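Beta-n-acetylhexosaminidase (Streptococcus pneumoniae, PDB 4AZI) removes terminal beta-linked N-acetylglucosamine, and probably related N-acetylhexosamines, from glycans by hydrolysis, as a family 20 catalytic module of pneumococcal StrH. Local coordinates at residues N10-I15 with K271-N276; F179-Y184 with D229-E234; W250-W255 with A260-L265; N307-T312 with L319-S324. The protein carries 2 engineered substitutions. All coordinates share one frame; numbering follows the deposited sequence.

Interaction 1: N10-I15 with K271-N276; sequences NKVISI and KFLNTN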
# COMPACT_ATOMS: atom_id res chain seq x y z
N ASN A 10 2.08 -6.81 11.26
CA ASN A 10 1.44 -6.75 9.94
C ASN A 10 2.18 -7.58 8.91
O ASN A 10 3.41 -7.50 8.83
CB ASN A 10 1.35 -5.29 9.46
CG ASN A 10 0.36 -4.47 10.25
OD1 ASN A 10 0.73 -3.79 11.21
ND2 ASN A 10 -0.91 -4.51 9.84
N LYS A 11 1.45 -8.39 8.14
CA LYS A 11 2.00 -9.09 6.97
C LYS A 11 1.22 -8.64 5.75
O LYS A 11 0.03 -8.95 5.60
CB LYS A 11 1.93 -10.62 7.12
CG LYS A 11 2.97 -11.24 8.04
CD LYS A 11 2.63 -11.10 9.52
CE LYS A 11 1.21 -11.57 9.82
NZ LYS A 11 0.98 -11.70 11.29
N VAL A 12 1.90 -7.90 4.88
CA VAL A 12 1.20 -7.14 3.86
C VAL A 12 1.66 -7.53 2.45
O VAL A 12 2.85 -7.71 2.20
CB VAL A 12 1.35 -5.62 4.08
CG1 VAL A 12 0.42 -4.83 3.17
CG2 VAL A 12 1.05 -5.26 5.53
N ILE A 13 0.69 -7.69 1.55
CA ILE A 13 0.94 -7.80 0.12
C ILE A 13 0.48 -6.49 -0.54
O ILE A 13 -0.66 -6.06 -0.35
CB ILE A 13 0.28 -9.07 -0.51
CG1 ILE A 13 0.51 -9.15 -2.03
CG2 ILE A 13 -1.20 -9.19 -0.16
CD1 ILE A 13 1.97 -9.24 -2.44
N SER A 14 1.38 -5.84 -1.27
CA SER A 14 1.05 -4.60 -1.97
C SER A 14 0.82 -4.88 -3.46
O SER A 14 1.58 -5.63 -4.06
CB SER A 14 2.16 -3.55 -1.79
OG SER A 14 1.87 -2.35 -2.51
N ILE A 15 -0.23 -4.26 -4.01
CA ILE A 15 -0.60 -4.41 -5.42
C ILE A 15 -0.75 -3.03 -6.08
O ILE A 15 -1.59 -2.22 -5.66
CB ILE A 15 -1.92 -5.22 -5.59
CG1 ILE A 15 -1.80 -6.67 -5.06
CG2 ILE A 15 -2.43 -5.17 -7.02
CD1 ILE A 15 -0.84 -7.59 -5.79
N LYS A 271 8.14 4.94 13.38
CA LYS A 271 7.89 3.50 13.32
C LYS A 271 7.81 3.07 11.86
O LYS A 271 7.41 3.86 11.02
CB LYS A 271 6.60 3.14 14.04
CG LYS A 271 6.67 3.39 15.54
CD LYS A 271 5.40 4.04 16.05
CE LYS A 271 4.34 3.01 16.42
NZ LYS A 271 4.59 2.35 17.74
N PHE A 272 8.20 1.83 11.58
CA PHE A 272 8.39 1.38 10.21
C PHE A 272 7.45 0.26 9.82
O PHE A 272 7.18 -0.63 10.62
CB PHE A 272 9.84 0.87 10.00
CG PHE A 272 10.89 1.92 10.24
CD1 PHE A 272 11.07 2.97 9.35
CD2 PHE A 272 11.73 1.83 11.34
CE1 PHE A 272 12.05 3.92 9.55
CE2 PHE A 272 12.71 2.78 11.56
CZ PHE A 272 12.87 3.83 10.66
N LEU A 273 6.95 0.32 8.59
CA LEU A 273 6.44 -0.86 7.91
C LEU A 273 7.54 -1.29 6.94
O LEU A 273 7.86 -0.55 6.00
CB LEU A 273 5.13 -0.56 7.17
CG LEU A 273 4.54 -1.74 6.34
CD1 LEU A 273 4.23 -2.95 7.22
CD2 LEU A 273 3.31 -1.32 5.55
N ASN A 274 8.15 -2.45 7.22
CA ASN A 274 9.32 -2.94 6.46
C ASN A 274 8.94 -3.36 5.04
O ASN A 274 8.46 -4.46 4.81
CB ASN A 274 10.01 -4.09 7.22
CG ASN A 274 11.28 -4.59 6.53
OD1 ASN A 274 11.79 -3.99 5.57
ND2 ASN A 274 11.80 -5.71 7.02
N THR A 275 9.18 -2.45 4.10
CA THR A 275 8.73 -2.58 2.73
C THR A 275 9.95 -2.77 1.83
O THR A 275 10.12 -2.08 0.82
CB THR A 275 7.95 -1.31 2.34
OG1 THR A 275 6.93 -1.09 3.33
CG2 THR A 275 7.28 -1.45 0.97
N ASN A 276 10.79 -3.73 2.21
CA ASN A 276 12.12 -3.88 1.61
C ASN A 276 12.07 -4.04 0.11
O ASN A 276 11.36 -4.90 -0.40
CB ASN A 276 12.83 -5.08 2.21
CG ASN A 276 14.33 -4.93 2.19
OD1 ASN A 276 14.90 -4.50 1.19
ND2 ASN A 276 14.97 -5.26 3.30
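In the closed eight-stranded TIM barrel of this glycoside hydrolase, Val12 and Asn10 of the first strand meet Leu273 of the seventh. Strand 321-329 runs between these two strands, so 10-15 and 271-276 share no backbone hydrogen bonds, and the CA atoms of Asn10 and Leu273 lie 8.0 Å apart. The contact is made by side chains, bridging the intervening strand, and it is light: only 89 Å² is buried in all. Leu273 supplies the reach. Its CG is anti to the backbone N (chi1 176°), which brings the branched end closer to strand 10-16 than its first bond would suggest, and CD1 is the methyl that touches. One methyl of Val12, CG2, approaches it at 4.3 Å. The CB of Asn10 lies at the same distance, 4.3 Å from Leu273 CD1, so Asn10 offers its aliphatic carbon to the leucine while its amide ND2 bonds to Asp41 on the second strand. A compact branched valine and a longer leucine suit this buried place, where Val12 also packs on Met325 of the strand between and on His43. After Asn274 strand 271-282 is interrupted, and Thr275 lies in the break. The hydroxyl of Thr275 lets it meet both Ser248 OG, to which it is hydrogen-bonded, and the backbone of its own segment: Thr275 OG1 donates to Leu273 O at 2.9 Å, from above the carbonyl plane, 57° out of it.

Interaction 2: F179-Y184 with D229-E234; sequences FGTDEY and DGFYYE. With OAN (O-(2-acetamido-2-deoxy D-glucopyranosylidene) amino-N-phenylcarbamate), chain C; EDO (1,2-ethanediol), chain F.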
# COMPACT_ATOMS: atom_id res chain seq x y z
N PHE A 179 -0.39 8.10 1.82
CA PHE A 179 -0.31 9.28 0.92
C PHE A 179 0.97 9.35 0.06
O PHE A 179 1.13 10.27 -0.75
CB PHE A 179 -0.62 10.62 1.65
CG PHE A 179 0.32 11.00 2.76
CD1 PHE A 179 1.48 11.72 2.50
CD2 PHE A 179 -0.01 10.73 4.09
CE1 PHE A 179 2.33 12.11 3.53
CE2 PHE A 179 0.84 11.13 5.13
CZ PHE A 179 2.01 11.82 4.85
N GLY A 180 1.85 8.36 0.23
CA GLY A 180 2.94 8.12 -0.72
C GLY A 180 4.12 9.04 -0.55
O GLY A 180 4.86 8.91 0.42
N THR A 181 4.29 9.95 -1.51
CA THR A 181 5.32 11.01 -1.56
C THR A 181 6.69 10.56 -2.07
O THR A 181 7.66 11.33 -2.03
CB THR A 181 5.45 11.85 -0.25
OG1 THR A 181 6.12 11.09 0.77
CG2 THR A 181 4.09 12.30 0.26
N ASP A 182 6.78 9.32 -2.57
CA ASP A 182 8.06 8.82 -3.08
C ASP A 182 8.51 9.55 -4.33
O ASP A 182 7.70 10.18 -5.01
CB ASP A 182 8.03 7.30 -3.35
CG ASP A 182 6.87 6.88 -4.25
OD1 ASP A 182 5.74 7.39 -4.05
OD2 ASP A 182 7.09 6.02 -5.12
N GLU A 183 9.80 9.47 -4.61
CA GLU A 183 10.40 9.85 -5.90
C GLU A 183 9.84 11.14 -6.53
O GLU A 183 9.33 11.10 -7.66
CB GLU A 183 10.27 8.70 -6.88
CG GLU A 183 10.84 7.36 -6.43
CD GLU A 183 10.60 6.29 -7.47
OE1 GLU A 183 9.43 6.13 -7.88
OE2 GLU A 183 11.56 5.63 -7.92
N TYR A 184 9.94 12.26 -5.82
CA TYR A 184 9.43 13.54 -6.30
C TYR A 184 10.11 13.91 -7.62
O TYR A 184 11.34 14.02 -7.67
CB TYR A 184 9.67 14.65 -5.26
CG TYR A 184 9.09 15.99 -5.66
CD1 TYR A 184 7.77 16.32 -5.34
CD2 TYR A 184 9.85 16.91 -6.39
CE1 TYR A 184 7.23 17.54 -5.73
CE2 TYR A 184 9.32 18.13 -6.79
CZ TYR A 184 8.02 18.45 -6.45
OH TYR A 184 7.49 19.65 -6.85
N ASP A 229 11.24 8.24 1.35
CA ASP A 229 12.10 9.12 0.53
C ASP A 229 12.22 10.57 1.01
O ASP A 229 13.33 11.08 1.20
CB ASP A 229 11.62 9.18 -0.93
CG ASP A 229 11.41 7.81 -1.55
OD1 ASP A 229 10.82 6.93 -0.89
OD2 ASP A 229 11.81 7.64 -2.71
N GLY A 230 11.08 11.23 1.21
CA GLY A 230 11.07 12.66 1.42
C GLY A 230 11.35 13.09 2.84
O GLY A 230 11.44 14.28 3.11
N PHE A 231 11.48 12.13 3.75
CA PHE A 231 11.57 12.44 5.18
C PHE A 231 13.01 12.58 5.66
O PHE A 231 13.81 11.65 5.57
CB PHE A 231 10.82 11.39 6.01
CG PHE A 231 9.32 11.49 5.91
CD1 PHE A 231 8.65 11.03 4.77
CD2 PHE A 231 8.58 12.05 6.94
CE1 PHE A 231 7.27 11.12 4.68
CE2 PHE A 231 7.19 12.14 6.86
CZ PHE A 231 6.53 11.68 5.72
N TYR A 232 13.32 13.76 6.19
CA TYR A 232 14.66 14.09 6.69
C TYR A 232 15.75 13.69 5.71
O TYR A 232 16.65 12.93 6.04
CB TYR A 232 14.87 13.47 8.07
CG TYR A 232 13.97 14.11 9.09
CD1 TYR A 232 14.38 15.24 9.78
CD2 TYR A 232 12.69 13.61 9.33
CE1 TYR A 232 13.54 15.86 10.69
CE2 TYR A 232 11.85 14.22 10.25
CZ TYR A 232 12.29 15.34 10.93
OH TYR A 232 11.48 15.96 11.83
N TYR A 233 15.63 14.19 4.48
CA TYR A 233 16.57 13.84 3.42
C TYR A 233 17.99 14.12 3.88
O TYR A 233 18.24 15.13 4.55
CB TYR A 233 16.25 14.63 2.14
CG TYR A 233 17.12 14.27 0.95
CD1 TYR A 233 16.93 13.08 0.25
CD2 TYR A 233 18.11 15.15 0.51
CE1 TYR A 233 17.72 12.76 -0.85
CE2 TYR A 233 18.90 14.84 -0.59
CZ TYR A 233 18.71 13.65 -1.26
OH TYR A 233 19.50 13.36 -2.34
N GLU A 234 18.89 13.18 3.57
CA GLU A 234 20.32 13.26 3.91
C GLU A 234 20.63 13.45 5.41
O GLU A 234 21.62 14.10 5.78
CB GLU A 234 21.05 14.29 3.02
CG GLU A 234 22.40 13.79 2.51
CD GLU A 234 23.05 14.71 1.49
OE1 GLU A 234 22.34 15.46 0.78
OE2 GLU A 234 24.29 14.69 1.38
CAH OAN C . 8.32 3.58 -3.29
CAG OAN C . 8.70 2.84 -4.58
OAN OAN C . 9.02 1.66 -4.54
NAI OAN C . 8.65 3.56 -5.70
CAB OAN C . 8.96 3.06 -7.05
CAC OAN C . 7.73 2.37 -7.64
OAJ OAN C . 6.85 3.35 -8.20
CAD OAN C . 8.11 1.36 -8.71
OAK OAN C . 6.91 0.79 -9.21
CAE OAN C . 8.98 0.26 -8.08
CAF OAN C . 9.49 -0.80 -9.06
OAM OAN C . 10.38 -0.22 -10.01
OAL OAN C . 10.13 0.79 -7.36
CAA OAN C . 10.19 2.12 -7.06
NAY OAN C . 11.37 2.60 -6.74
OAQ OAN C . 12.41 1.72 -6.77
CAP OAN C . 13.61 2.28 -7.09
OAR OAN C . 14.63 1.58 -7.08
NAO OAN C . 13.60 3.58 -7.42
CAS OAN C . 14.69 4.31 -7.73
CAT OAN C . 14.87 5.52 -7.05
CAU OAN C . 15.98 6.32 -7.33
CAV OAN C . 16.90 5.92 -8.30
CAW OAN C . 16.72 4.71 -8.98
CAX OAN C . 15.61 3.91 -8.70
C1 EDO F . 11.05 4.27 -11.06
O1 EDO F . 11.13 3.66 -9.76
C2 EDO F . 9.59 4.60 -11.38
O2 EDO F . 9.16 5.70 -10.58
O HOH W 1 8.70 9.84 0.49
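The carboxylates of Glu183 and Asp229 stand with their planes 70° apart, and the phenyl ring of Phe231 has the hydroxyl of Thr181 nearby, OG1 coming within 4.1 Å of CE1. Asp229 does the joining: its OD2 accepts a weak but fairly straight bond from Glu183 N (3.3 Å, 160°), while OD1 rests 3.7 Å from Asp182 CB. The same carboxylate also takes bonds from Tyr257 OH on OD2 and Trp250 NE1 on OD1, so a short, two-oxygen acid suits this buried spot. With its CG between the backbone N and the carbonyl carbon (chi1 52°), Asp182 carries its carboxylate away from Asp229 to the inhibitor, where OD2 accepts from the acetamido nitrogen NAI at 3.0 Å; Asn116 holds OD1. Glu183 OE2 accepts from the carbamate nitrogen NAO at 2.9 Å, and a 1,2-ethanediol, probably from the crystallisation liquor, also bonds to both glutamate oxygens. An adjacent Asp-Glu pair is the hallmark of family 20, in which the aspartate orients the 2-acetamido group and the glutamate serves as acid/base; the placement here is consistent with those roles. A water also links the two segments, donating to Thr181 OG1 at 2.9 Å and accepting from Gly230 N at 2.8 Å. Segment 179-184 leaves the end of barrel strand 176-180, and the loop segment 229-234 follows strand 223-227; Phe179 and Thr181 pack on helix 203-219, Asp229 on Trp194 of helix 193-199.

Interaction 3: W250-W255 with A260-L265; sequences WSKGWW and ASPQYL. With OAN (O-(2-acetamido-2-deoxy D-glucopyranosylidene) amino-N-phenylcarbamate), chain C.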
# COMPACT_ATOMS: atom_id res chain seq x y z
N TRP A 250 11.58 1.41 2.15
CA TRP A 250 11.90 0.48 1.07
C TRP A 250 13.36 0.49 0.66
O TRP A 250 13.86 -0.52 0.17
CB TRP A 250 10.99 0.73 -0.12
CG TRP A 250 11.27 2.05 -0.78
CD1 TRP A 250 10.81 3.30 -0.39
CD2 TRP A 250 12.12 2.29 -1.94
NE1 TRP A 250 11.30 4.27 -1.22
CE2 TRP A 250 12.09 3.74 -2.17
CE3 TRP A 250 12.86 1.49 -2.78
CZ2 TRP A 250 12.78 4.33 -3.21
CZ3 TRP A 250 13.56 2.09 -3.83
CH2 TRP A 250 13.52 3.48 -4.04
N SER A 251 14.05 1.62 0.84
CA SER A 251 15.47 1.76 0.44
C SER A 251 16.09 3.04 1.02
O SER A 251 15.38 4.02 1.31
CB SER A 251 15.61 1.72 -1.09
OG SER A 251 16.90 2.10 -1.56
N LYS A 252 17.41 3.02 1.22
CA LYS A 252 18.14 4.21 1.65
C LYS A 252 18.66 4.97 0.42
O LYS A 252 19.30 6.02 0.54
CB LYS A 252 19.28 3.84 2.60
CG LYS A 252 19.98 5.03 3.24
CD LYS A 252 20.99 4.61 4.30
CE LYS A 252 22.37 4.27 3.75
NZ LYS A 252 23.15 5.45 3.26
N GLY A 253 18.38 4.43 -0.75
CA GLY A 253 18.62 5.13 -1.97
C GLY A 253 19.82 4.63 -2.74
O GLY A 253 20.50 3.69 -2.36
N TRP A 254 20.08 5.34 -3.82
CA TRP A 254 21.01 4.94 -4.85
C TRP A 254 21.99 6.08 -4.94
O TRP A 254 21.78 7.11 -4.29
CB TRP A 254 20.18 4.74 -6.11
CG TRP A 254 20.90 4.23 -7.33
CD1 TRP A 254 20.90 4.79 -8.60
CD2 TRP A 254 21.74 3.02 -7.44
NE1 TRP A 254 21.66 4.04 -9.47
CE2 TRP A 254 22.19 2.97 -8.84
CE3 TRP A 254 22.14 2.02 -6.55
CZ2 TRP A 254 23.01 1.95 -9.31
CZ3 TRP A 254 22.98 1.00 -7.04
CH2 TRP A 254 23.40 0.97 -8.39
N TRP A 255 23.07 5.90 -5.70
CA TRP A 255 24.08 6.95 -5.92
C TRP A 255 23.44 8.31 -6.00
O TRP A 255 22.66 8.56 -6.92
CB TRP A 255 24.81 6.70 -7.23
CG TRP A 255 25.55 5.40 -7.29
CD1 TRP A 255 25.05 4.15 -7.63
CD2 TRP A 255 26.98 5.18 -7.03
NE1 TRP A 255 26.03 3.20 -7.58
CE2 TRP A 255 27.22 3.75 -7.23
CE3 TRP A 255 28.04 5.99 -6.65
CZ2 TRP A 255 28.47 3.18 -7.07
CZ3 TRP A 255 29.29 5.41 -6.49
CH2 TRP A 255 29.50 4.04 -6.69
N ALA A 260 17.39 9.45 4.08
CA ALA A 260 17.65 9.23 5.50
C ALA A 260 17.82 7.74 5.75
O ALA A 260 17.20 6.90 5.09
CB ALA A 260 16.52 9.79 6.35
N SER A 261 18.69 7.40 6.70
CA SER A 261 18.86 6.02 7.08
C SER A 261 17.70 5.62 7.99
O SER A 261 17.07 6.50 8.61
CB SER A 261 20.19 5.83 7.81
OG SER A 261 20.18 6.51 9.05
N PRO A 262 17.41 4.31 8.08
CA PRO A 262 16.42 3.85 9.05
C PRO A 262 16.86 4.17 10.47
O PRO A 262 16.02 4.51 11.30
CB PRO A 262 16.37 2.33 8.83
CG PRO A 262 17.03 2.08 7.53
CD PRO A 262 18.00 3.20 7.32
N GLN A 263 18.17 4.06 10.74
CA GLN A 263 18.73 4.46 12.04
C GLN A 263 18.35 5.91 12.37
O GLN A 263 17.86 6.20 13.47
CB GLN A 263 20.26 4.33 12.07
CG GLN A 263 20.81 2.91 12.03
CD GLN A 263 21.30 2.50 10.64
OE1 GLN A 263 20.73 2.89 9.63
NE2 GLN A 263 22.38 1.73 10.61
N TYR A 264 18.59 6.82 11.42
CA TYR A 264 18.28 8.23 11.62
C TYR A 264 16.80 8.50 11.87
O TYR A 264 16.45 9.27 12.77
CB TYR A 264 18.78 9.10 10.45
CG TYR A 264 18.67 10.58 10.77
CD1 TYR A 264 19.68 11.23 11.47
CD2 TYR A 264 17.54 11.31 10.40
CE1 TYR A 264 19.58 12.58 11.78
CE2 TYR A 264 17.43 12.66 10.70
CZ TYR A 264 18.45 13.28 11.40
OH TYR A 264 18.37 14.61 11.71
N LEU A 265 15.93 7.91 11.06
CA LEU A 265 14.48 8.06 11.25
C LEU A 265 13.97 7.47 12.56
O LEU A 265 13.14 8.08 13.22
CB LEU A 265 13.69 7.52 10.05
CG LEU A 265 13.92 8.21 8.70
CD1 LEU A 265 13.13 7.47 7.62
CD2 LEU A 265 13.51 9.67 8.77
CAH OAN C . 8.32 3.58 -3.29
CAG OAN C . 8.70 2.84 -4.58
OAN OAN C . 9.02 1.66 -4.54
NAI OAN C . 8.65 3.56 -5.70
CAB OAN C . 8.96 3.06 -7.05
CAC OAN C . 7.73 2.37 -7.64
OAJ OAN C . 6.85 3.35 -8.20
CAD OAN C . 8.11 1.36 -8.71
OAK OAN C . 6.91 0.79 -9.21
CAE OAN C . 8.98 0.26 -8.08
CAF OAN C . 9.49 -0.80 -9.06
OAM OAN C . 10.38 -0.22 -10.01
OAL OAN C . 10.13 0.79 -7.36
CAA OAN C . 10.19 2.12 -7.06
NAY OAN C . 11.37 2.60 -6.74
OAQ OAN C . 12.41 1.72 -6.77
CAP OAN C . 13.61 2.28 -7.09
OAR OAN C . 14.63 1.58 -7.08
NAO OAN C . 13.60 3.58 -7.42
CAS OAN C . 14.69 4.31 -7.73
CAT OAN C . 14.87 5.52 -7.05
CAU OAN C . 15.98 6.32 -7.33
CAV OAN C . 16.90 5.92 -8.30
CAW OAN C . 16.72 4.71 -8.98
CAX OAN C . 15.61 3.91 -8.70
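From CB outward, the side chain of Lys252 runs along the start of helix 262-267. CB lies beside Ser311 OG, in the loop before strand 321-329, and CG, anti to the backbone N (chi1 -173°), reaches the carbonyl of Ala260, 3.8 Å from its O. CD is the middle of the contact, 3.8 Å from both CA and CB of Ser261 and 4.5 Å from Pro262 CD. Beyond it the chain bends at chi3 and chi4, turning CE and NZ off the helix start. A lysine fits here because its methylenes cover the backbone while its amine stays at the exposed surface. Ser261 is the N-cap: its OG accepts from Tyr264 N at 2.9 Å, and Pro262, lacking an N-H, is at home in the first turn. On the other segment, Ser251 OG accepts from Gly253 N (2.9 Å), an ST turn, and the indole of Trp250 lays one face against the inhibitor's acetyl methyl CAH, with Ser251 CB over the other face. The loop thus leads from barrel strand 246-249 past the ligand pocket to helix 262-267, whose Pro262 and Leu265 pack on Tyr249 of that strand.

Interaction 4: N307-T312 with L319-S324; sequences NQLAST and LPTVGS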
# COMPACT_ATOMS: atom_id res chain seq x y z
N ASN A 307 12.44 -9.03 9.52
CA ASN A 307 12.61 -7.79 10.25
C ASN A 307 13.71 -6.88 9.70
O ASN A 307 13.94 -5.79 10.24
CB ASN A 307 12.86 -8.07 11.74
CG ASN A 307 11.59 -8.51 12.48
OD1 ASN A 307 10.48 -8.10 12.14
ND2 ASN A 307 11.77 -9.33 13.51
N GLN A 308 14.38 -7.29 8.62
CA GLN A 308 15.53 -6.49 8.15
C GLN A 308 15.13 -5.28 7.31
O GLN A 308 14.59 -5.42 6.23
CB GLN A 308 16.53 -7.37 7.40
CG GLN A 308 17.72 -6.60 6.88
CD GLN A 308 18.86 -7.51 6.49
OE1 GLN A 308 19.44 -8.20 7.33
NE2 GLN A 308 19.19 -7.51 5.20
N LEU A 309 15.40 -4.08 7.83
CA LEU A 309 15.14 -2.86 7.06
C LEU A 309 16.24 -2.70 6.01
O LEU A 309 17.39 -3.09 6.24
CB LEU A 309 15.04 -1.64 7.97
CG LEU A 309 13.78 -1.60 8.84
CD1 LEU A 309 14.01 -0.79 10.11
CD2 LEU A 309 12.59 -1.04 8.08
N ALA A 310 15.87 -2.14 4.85
CA ALA A 310 16.83 -1.93 3.76
C ALA A 310 18.01 -1.09 4.22
O ALA A 310 17.82 -0.15 4.99
CB ALA A 310 16.13 -1.27 2.57
N SER A 311 19.20 -1.43 3.73
CA SER A 311 20.48 -0.80 4.13
C SER A 311 20.99 -1.17 5.53
O SER A 311 21.96 -0.58 6.03
CB SER A 311 20.45 0.74 3.96
OG SER A 311 19.79 1.39 5.03
N THR A 312 20.34 -2.15 6.18
CA THR A 312 20.78 -2.61 7.49
C THR A 312 20.96 -4.12 7.53
O THR A 312 20.33 -4.86 6.76
CB THR A 312 19.80 -2.23 8.63
OG1 THR A 312 18.56 -2.94 8.47
CG2 THR A 312 19.55 -0.72 8.68
N LEU A 319 15.70 -2.61 14.63
CA LEU A 319 14.83 -1.46 14.76
C LEU A 319 13.36 -1.88 14.75
O LEU A 319 12.97 -2.74 13.97
CB LEU A 319 15.10 -0.46 13.63
CG LEU A 319 16.51 0.17 13.56
CD1 LEU A 319 16.75 0.86 12.22
CD2 LEU A 319 16.72 1.15 14.70
N PRO A 320 12.54 -1.27 15.63
CA PRO A 320 11.11 -1.60 15.70
C PRO A 320 10.37 -1.42 14.38
O PRO A 320 10.41 -0.35 13.77
CB PRO A 320 10.58 -0.64 16.77
CG PRO A 320 11.75 -0.43 17.66
CD PRO A 320 12.94 -0.37 16.73
N THR A 321 9.74 -2.49 13.94
CA THR A 321 8.88 -2.46 12.78
C THR A 321 7.51 -2.90 13.27
O THR A 321 7.43 -3.59 14.30
CB THR A 321 9.38 -3.39 11.66
OG1 THR A 321 9.30 -4.76 12.09
CG2 THR A 321 10.82 -3.06 11.33
N VAL A 322 6.46 -2.47 12.60
CA VAL A 322 5.10 -2.96 12.92
C VAL A 322 4.78 -4.21 12.10
O VAL A 322 3.75 -4.86 12.31
CB VAL A 322 4.02 -1.87 12.72
CG1 VAL A 322 4.30 -0.64 13.58
CG2 VAL A 322 3.87 -1.50 11.24
N GLY A 323 5.67 -4.54 11.17
CA GLY A 323 5.49 -5.67 10.26
C GLY A 323 6.20 -5.44 8.93
O GLY A 323 7.04 -4.55 8.82
N SER A 324 5.82 -6.22 7.92
CA SER A 324 6.51 -6.20 6.64
C SER A 324 5.55 -6.29 5.47
O SER A 324 4.46 -6.86 5.57
CB SER A 324 7.52 -7.36 6.57
OG SER A 324 8.63 -7.11 7.41
O HOH W 2 15.06 -4.12 11.81
O HOH W 3 8.84 -6.57 10.30
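The apolar part of this contact is Leu309 meeting Leu319 and Thr321. CD1 of Leu309 presses on Leu319 CB at 3.7 Å, the two leucines crossing at about a right angle, and it meets Thr321 CG2 tip to tip at 4.1 Å. Threonine suits the place by facing both ways, methyl to the leucine and hydroxyl to polar partners. Among these, Asn307 OD1 lies 3.5 Å from Thr321 OG1, and Lys9 NZ bonds to both oxygens. A water gathers the same group: it is 2.6 Å from Thr321 OG1 and donates to Asn307 OD1 and to Ser324 OG. A second water donates to Asn307 O at 2.6 Å and accepts from Leu319 N. Within 307-312, a type II turn from Leu309 to Thr312 closes with Thr312 N on Leu309 O at 3.1 Å; Thr312 OG1 reaches that oxygen from the same face of its plane. In the fold, the loop after helix 294-303 is held to the start of the eighth barrel strand, 321-329: Leu309 packs on Phe272 and Tyr249 of the two preceding strands, and Leu319 on Pro262 and Ala266 of helix 262-267.

From the N terminus, 10-15 opens the longest loop, closed by interaction 1 only at 271-276, where side chains of the first and seventh barrel strands meet across the eighth. Two shorter closures lie within it, one after the other: interaction 2 joins the loops after the fourth and fifth strands, and interaction 3 joins the loop after the sixth strand to helix 262-267. These two touch each other, and both contact the bound inhibitor. Interaction 4 follows in series, with 307-312 returning to the eighth strand. None of the loops cross. Strand 321-329 fills the gap between the strands of interaction 1, Val322 pairing with Asn10 and Phe272, while Ala310 and Ser311 pack against interaction 3.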